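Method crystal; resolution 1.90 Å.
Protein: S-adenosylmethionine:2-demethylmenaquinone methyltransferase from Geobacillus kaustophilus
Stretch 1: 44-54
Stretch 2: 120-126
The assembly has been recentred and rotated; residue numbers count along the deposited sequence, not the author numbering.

Stretch 1 44-54: VLVREALETVP
Stretch 2 (120-126) EGKGARD

From Val44 through Leu50 the first stretch is α-helical, phi/psi near -65/-40 (psi about -25 at Leu45 and Leu50), with Glu48 N to Val44 O and Ala49 N to Leu45 O both 3.0 Å; Glu51 is -87/-9, Thr52 -125/-23, and Val53 and Pro54 are extended, psi near 154°. The second stretch begins as a loop, becomes a strand at Ala124 and Arg125, and advances in the same general sense as the helix. The backbones come nearest where Val44 CA lies 4.9 Å from Gly121 CA. Gly121 (88/12) and Gly123 (118/-172) take backbone angles that call for glycine; a CB on Gly123 would also sit 3.6 Å from Leu45 CD1.

Leu45 (m, t) brings that methyl, CD1, to 3.3 Å from Gly123 C, while Val44 (t) sets CG2 3.6 Å from Gly121 N. One water accepts from Leu45 N (3.0 Å) and donates to Lys122 O (2.9 Å).

Arg125 (m, t, p, chi4 -173°) reaches across to the helix. Its guanidinium lays one face over Ala49, CZ 3.5 Å from Ala49 CA. At its edge, NH2 donates to Thr52 OG1 (3.0 Å), and NH1 adds a weak bond to the same OG1 (3.2 Å). Thr52 (p) in turn donates OG1 to Glu48 O at 2.8 Å. A second water accepts from Arg125 NH1 (3.0 Å) and donates to Glu48 OE1 (2.6 Å).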

ATOM      1  N   VAL A  44      -5.825 -25.546   9.342  1.00 13.10           N
ATOM      2  CA  VAL A  44      -6.690 -26.305  10.241  1.00 11.65           C
ATOM      3  C   VAL A  44      -6.425 -25.900  11.689  1.00 11.17           C
ATOM      4  O   VAL A  44      -7.354 -25.736  12.476  1.00 10.20           O
ATOM      5  CB  VAL A  44      -6.457 -27.819  10.106  1.00 10.29           C
ATOM      6  CG1 VAL A  44      -7.187 -28.560  11.226  1.00 12.83           C
ATOM      7  CG2 VAL A  44      -6.948 -28.292   8.748  1.00 15.88           C
ATOM      8  N   LEU A  45      -5.153 -25.744  12.040  1.00 11.06           N
ATOM      9  CA  LEU A  45      -4.796 -25.354  13.395  1.00  7.60           C
ATOM     10  C   LEU A  45      -5.126 -23.893  13.667  1.00  9.60           C
ATOM     11  O   LEU A  45      -5.305 -23.498  14.818  1.00 10.24           O
ATOM     12  CB  LEU A  45      -3.313 -25.627  13.651  1.00  6.46           C
ATOM     13  CG  LEU A  45      -3.010 -27.129  13.673  1.00  9.87           C
ATOM     14  CD1 LEU A  45      -1.516 -27.352  13.843  1.00 15.09           C
ATOM     15  CD2 LEU A  45      -3.793 -27.784  14.810  1.00 15.65           C
ATOM     16  N   VAL A  46      -5.203 -23.089  12.611  1.00 10.04           N
ATOM     17  CA  VAL A  46      -5.561 -21.683  12.780  1.00 11.44           C
ATOM     18  C   VAL A  46      -7.027 -21.680  13.204  1.00 10.85           C
ATOM     19  O   VAL A  46      -7.419 -20.972  14.131  1.00 11.55           O
ATOM     20  CB  VAL A  46      -5.415 -20.884  11.464  1.00 11.43           C
ATOM     21  CG1 VAL A  46      -5.883 -19.449  11.672  1.00 13.36           C
ATOM     22  CG2 VAL A  46      -3.964 -20.904  11.005  1.00  7.32           C
ATOM     23  N   ARG A  47      -7.834 -22.492  12.527  1.00 10.96           N
ATOM     24  CA  ARG A  47      -9.249 -22.574  12.859  1.00 11.50           C
ATOM     25  C   ARG A  47      -9.470 -23.106  14.269  1.00  8.49           C
ATOM     26  O   ARG A  47     -10.239 -22.537  15.037  1.00 11.25           O
ATOM     27  CB  ARG A  47      -9.992 -23.463  11.859  1.00  8.85           C
ATOM     28  CG  ARG A  47     -11.440 -23.711  12.258  1.00 18.58           C
ATOM     29  CD  ARG A  47     -12.299 -24.096  11.073  1.00 23.26           C
ATOM     30  NE  ARG A  47     -13.716 -24.045  11.426  1.00 31.39           N
ATOM     31  CZ  ARG A  47     -14.700 -23.841  10.556  1.00 33.56           C
ATOM     32  NH1 ARG A  47     -14.427 -23.665   9.269  1.00 29.55           N
ATOM     33  NH2 ARG A  47     -15.958 -23.803  10.976  1.00 35.48           N
ATOM     34  N   GLU A  48      -8.797 -24.197  14.617  1.00 13.41           N
ATOM     35  CA  GLU A  48      -8.972 -24.776  15.943  1.00 11.54           C
ATOM     36  C   GLU A  48      -8.583 -23.786  17.039  1.00 14.65           C
ATOM     37  O   GLU A  48      -9.225 -23.731  18.092  1.00 13.91           O
ATOM     38  CB  GLU A  48      -8.158 -26.065  16.071  1.00 13.44           C
ATOM     39  CG  GLU A  48      -8.433 -27.050  14.945  1.00 21.92           C
ATOM     40  CD  GLU A  48      -7.981 -28.458  15.269  1.00 30.20           C
ATOM     41  OE1 GLU A  48      -6.860 -28.617  15.795  1.00 32.49           O
ATOM     42  OE2 GLU A  48      -8.748 -29.405  14.989  1.00 30.03           O
ATOM     43  N   ALA A  49      -7.538 -23.001  16.789  1.00 12.62           N
ATOM     44  CA  ALA A  49      -7.095 -22.006  17.756  1.00 11.54           C
ATOM     45  C   ALA A  49      -8.183 -20.945  17.937  1.00  9.01           C
ATOM     46  O   ALA A  49      -8.557 -20.604  19.063  1.00 10.53           O
ATOM     47  CB  ALA A  49      -5.792 -21.350  17.279  1.00  8.34           C
ATOM     48  N   LEU A  50      -8.697 -20.429  16.826  1.00  8.15           N
ATOM     49  CA  LEU A  50      -9.737 -19.406  16.884  1.00 12.38           C
ATOM     50  C   LEU A  50     -10.993 -19.889  17.595  1.00 10.49           C
ATOM     51  O   LEU A  50     -11.733 -19.092  18.168  1.00 11.81           O
ATOM     52  CB  LEU A  50     -10.108 -18.938  15.474  1.00  9.32           C
ATOM     53  CG  LEU A  50      -9.037 -18.154  14.719  1.00 12.88           C
ATOM     54  CD1 LEU A  50      -9.512 -17.874  13.298  1.00 15.58           C
ATOM     55  CD2 LEU A  50      -8.742 -16.855  15.462  1.00 10.52           C
ATOM     56  N   GLU A  51     -11.230 -21.196  17.563  1.00 14.49           N
ATOM     57  CA  GLU A  51     -12.415 -21.757  18.203  1.00 17.14           C
ATOM     58  C   GLU A  51     -12.186 -22.082  19.675  1.00 14.15           C
ATOM     59  O   GLU A  51     -13.137 -22.375  20.395  1.00 13.86           O
ATOM     60  CB  GLU A  51     -12.854 -23.034  17.479  1.00 19.37           C
ATOM     61  CG  GLU A  51     -13.051 -22.877  15.982  1.00 17.40           C
ATOM     62  CD  GLU A  51     -13.391 -24.189  15.299  1.00 20.10           C
ATOM     63  OE1 GLU A  51     -12.723 -25.203  15.588  1.00 23.92           O
ATOM     64  OE2 GLU A  51     -14.317 -24.206  14.462  1.00 23.00           O
ATOM     65  N   THR A  52     -10.937 -22.007  20.130  1.00 12.73           N
ATOM     66  CA  THR A  52     -10.629 -22.351  21.515  1.00 14.89           C
ATOM     67  C   THR A  52      -9.910 -21.336  22.405  1.00 14.03           C
ATOM     68  O   THR A  52     -10.027 -21.417  23.626  1.00 16.33           O
ATOM     69  CB  THR A  52      -9.826 -23.660  21.567  1.00 16.93           C
ATOM     70  OG1 THR A  52      -8.599 -23.492  20.845  1.00 16.41           O
ATOM     71  CG2 THR A  52     -10.628 -24.797  20.940  1.00 12.61           C
ATOM     72  N   VAL A  53      -9.169 -20.387  21.832  1.00 11.39           N
ATOM     73  CA  VAL A  53      -8.458 -19.422  22.674  1.00 12.43           C
ATOM     74  C   VAL A  53      -9.400 -18.515  23.480  1.00 13.57           C
ATOM     75  O   VAL A  53     -10.538 -18.270  23.082  1.00 13.77           O
ATOM     76  CB  VAL A  53      -7.484 -18.543  21.848  1.00 10.77           C
ATOM     77  CG1 VAL A  53      -6.439 -19.420  21.182  1.00 11.93           C
ATOM     78  CG2 VAL A  53      -8.251 -17.729  20.807  1.00 12.53           C
ATOM     79  N   PRO A  54      -8.931 -18.013  24.634  1.00 12.11           N
ATOM     80  CA  PRO A  54      -9.728 -17.138  25.502  1.00 13.50           C
ATOM     81  C   PRO A  54     -10.109 -15.816  24.845  1.00 13.38           C
ATOM     82  O   PRO A  54      -9.423 -15.342  23.942  1.00 12.81           O
ATOM     83  CB  PRO A  54      -8.810 -16.912  26.706  1.00 14.68           C
ATOM     84  CG  PRO A  54      -7.952 -18.130  26.727  1.00 15.72           C
ATOM     85  CD  PRO A  54      -7.637 -18.326  25.266  1.00 16.03           C
ATOM     86  N   GLU A 120      -4.865 -30.133   6.076  1.00 17.76           N
ATOM     87  CA  GLU A 120      -4.298 -31.380   6.573  1.00 18.66           C
ATOM     88  C   GLU A 120      -4.011 -31.394   8.071  1.00 18.42           C
ATOM     89  O   GLU A 120      -3.856 -32.459   8.667  1.00 17.15           O
ATOM     90  CB  GLU A 120      -3.025 -31.700   5.791  1.00 19.57           C
ATOM     91  CG  GLU A 120      -3.231 -31.620   4.287  1.00 24.48           C
ATOM     92  CD  GLU A 120      -2.014 -32.042   3.499  1.00 32.21           C
ATOM     93  OE1 GLU A 120      -0.910 -31.521   3.769  1.00 30.74           O
ATOM     94  OE2 GLU A 120      -2.162 -32.892   2.599  1.00 36.64           O
ATOM     95  N   GLY A 121      -3.932 -30.216   8.681  1.00 12.83           N
ATOM     96  CA  GLY A 121      -3.673 -30.154  10.107  1.00 16.22           C
ATOM     97  C   GLY A 121      -2.205 -30.148  10.485  1.00 14.27           C
ATOM     98  O   GLY A 121      -1.863 -30.322  11.653  1.00 18.24           O
ATOM     99  N   LYS A 122      -1.329 -29.956   9.505  1.00 15.53           N
ATOM    100  CA  LYS A 122       0.102 -29.917   9.772  1.00 16.45           C
ATOM    101  C   LYS A 122       0.428 -28.592  10.462  1.00 12.81           C
ATOM    102  O   LYS A 122      -0.251 -27.589  10.243  1.00 16.75           O
ATOM    103  CB  LYS A 122       0.880 -30.066   8.463  1.00 17.04           C
ATOM    104  CG  LYS A 122       0.545 -31.366   7.737  1.00 19.23           C
ATOM    105  CD  LYS A 122       1.146 -31.450   6.341  1.00 23.10           C
ATOM    106  CE  LYS A 122       2.649 -31.620   6.376  1.00 13.62           C
ATOM    107  NZ  LYS A 122       3.166 -32.001   5.025  1.00 19.04           N
ATOM    108  N   GLY A 123       1.458 -28.599  11.303  1.00 14.02           N
ATOM    109  CA  GLY A 123       1.841 -27.399  12.027  1.00 11.31           C
ATOM    110  C   GLY A 123       1.713 -27.616  13.524  1.00 15.25           C
ATOM    111  O   GLY A 123       1.474 -28.738  13.972  1.00 14.45           O
ATOM    112  N   ALA A 124       1.863 -26.553  14.307  1.00 11.35           N
ATOM    113  CA  ALA A 124       1.757 -26.675  15.755  1.00 12.35           C
ATOM    114  C   ALA A 124       1.258 -25.406  16.428  1.00 14.50           C
ATOM    115  O   ALA A 124       1.497 -24.300  15.951  1.00 15.63           O
ATOM    116  CB  ALA A 124       3.109 -27.068  16.342  1.00 16.78           C
ATOM    117  N   ARG A 125       0.563 -25.578  17.547  1.00 13.09           N
ATOM    118  CA  ARG A 125       0.051 -24.451  18.314  1.00 13.95           C
ATOM    119  C   ARG A 125       0.899 -24.300  19.573  1.00 14.91           C
ATOM    120  O   ARG A 125       1.613 -25.224  19.970  1.00 13.54           O
ATOM    121  CB  ARG A 125      -1.412 -24.685  18.726  1.00 15.02           C
ATOM    122  CG  ARG A 125      -2.422 -24.674  17.590  1.00 16.29           C
ATOM    123  CD  ARG A 125      -3.818 -24.993  18.107  1.00 13.11           C
ATOM    124  NE  ARG A 125      -4.233 -24.067  19.160  1.00 15.02           N
ATOM    125  CZ  ARG A 125      -5.341 -24.198  19.883  1.00 14.13           C
ATOM    126  NH1 ARG A 125      -6.158 -25.221  19.671  1.00 11.57           N
ATOM    127  NH2 ARG A 125      -5.630 -23.309  20.826  1.00 11.01           N
ATOM    128  N   ASP A 126       0.824 -23.123  20.183  1.00 15.47           N
ATOM    129  CA  ASP A 126       1.530 -22.826  21.425  1.00 15.34           C
ATOM    130  C   ASP A 126       3.046 -22.999  21.417  1.00 16.13           C
ATOM    131  O   ASP A 126       3.637 -23.344  22.440  1.00 15.54           O
ATOM    132  CB  ASP A 126       0.933 -23.660  22.560  1.00 19.42           C
ATOM    133  CG  ASP A 126      -0.582 -23.592  22.599  1.00 26.42           C
ATOM    134  OD1 ASP A 126      -1.130 -22.473  22.546  1.00 30.40           O
ATOM    135  OD2 ASP A 126      -1.228 -24.658  22.686  1.00 32.46           O
TER
HETATM  136  O   HOH W   1      -2.913 -26.571  10.197  1.00 16.08           O
HETATM  137  O   HOH W   2      -5.899 -27.654  17.987  1.00 15.36           O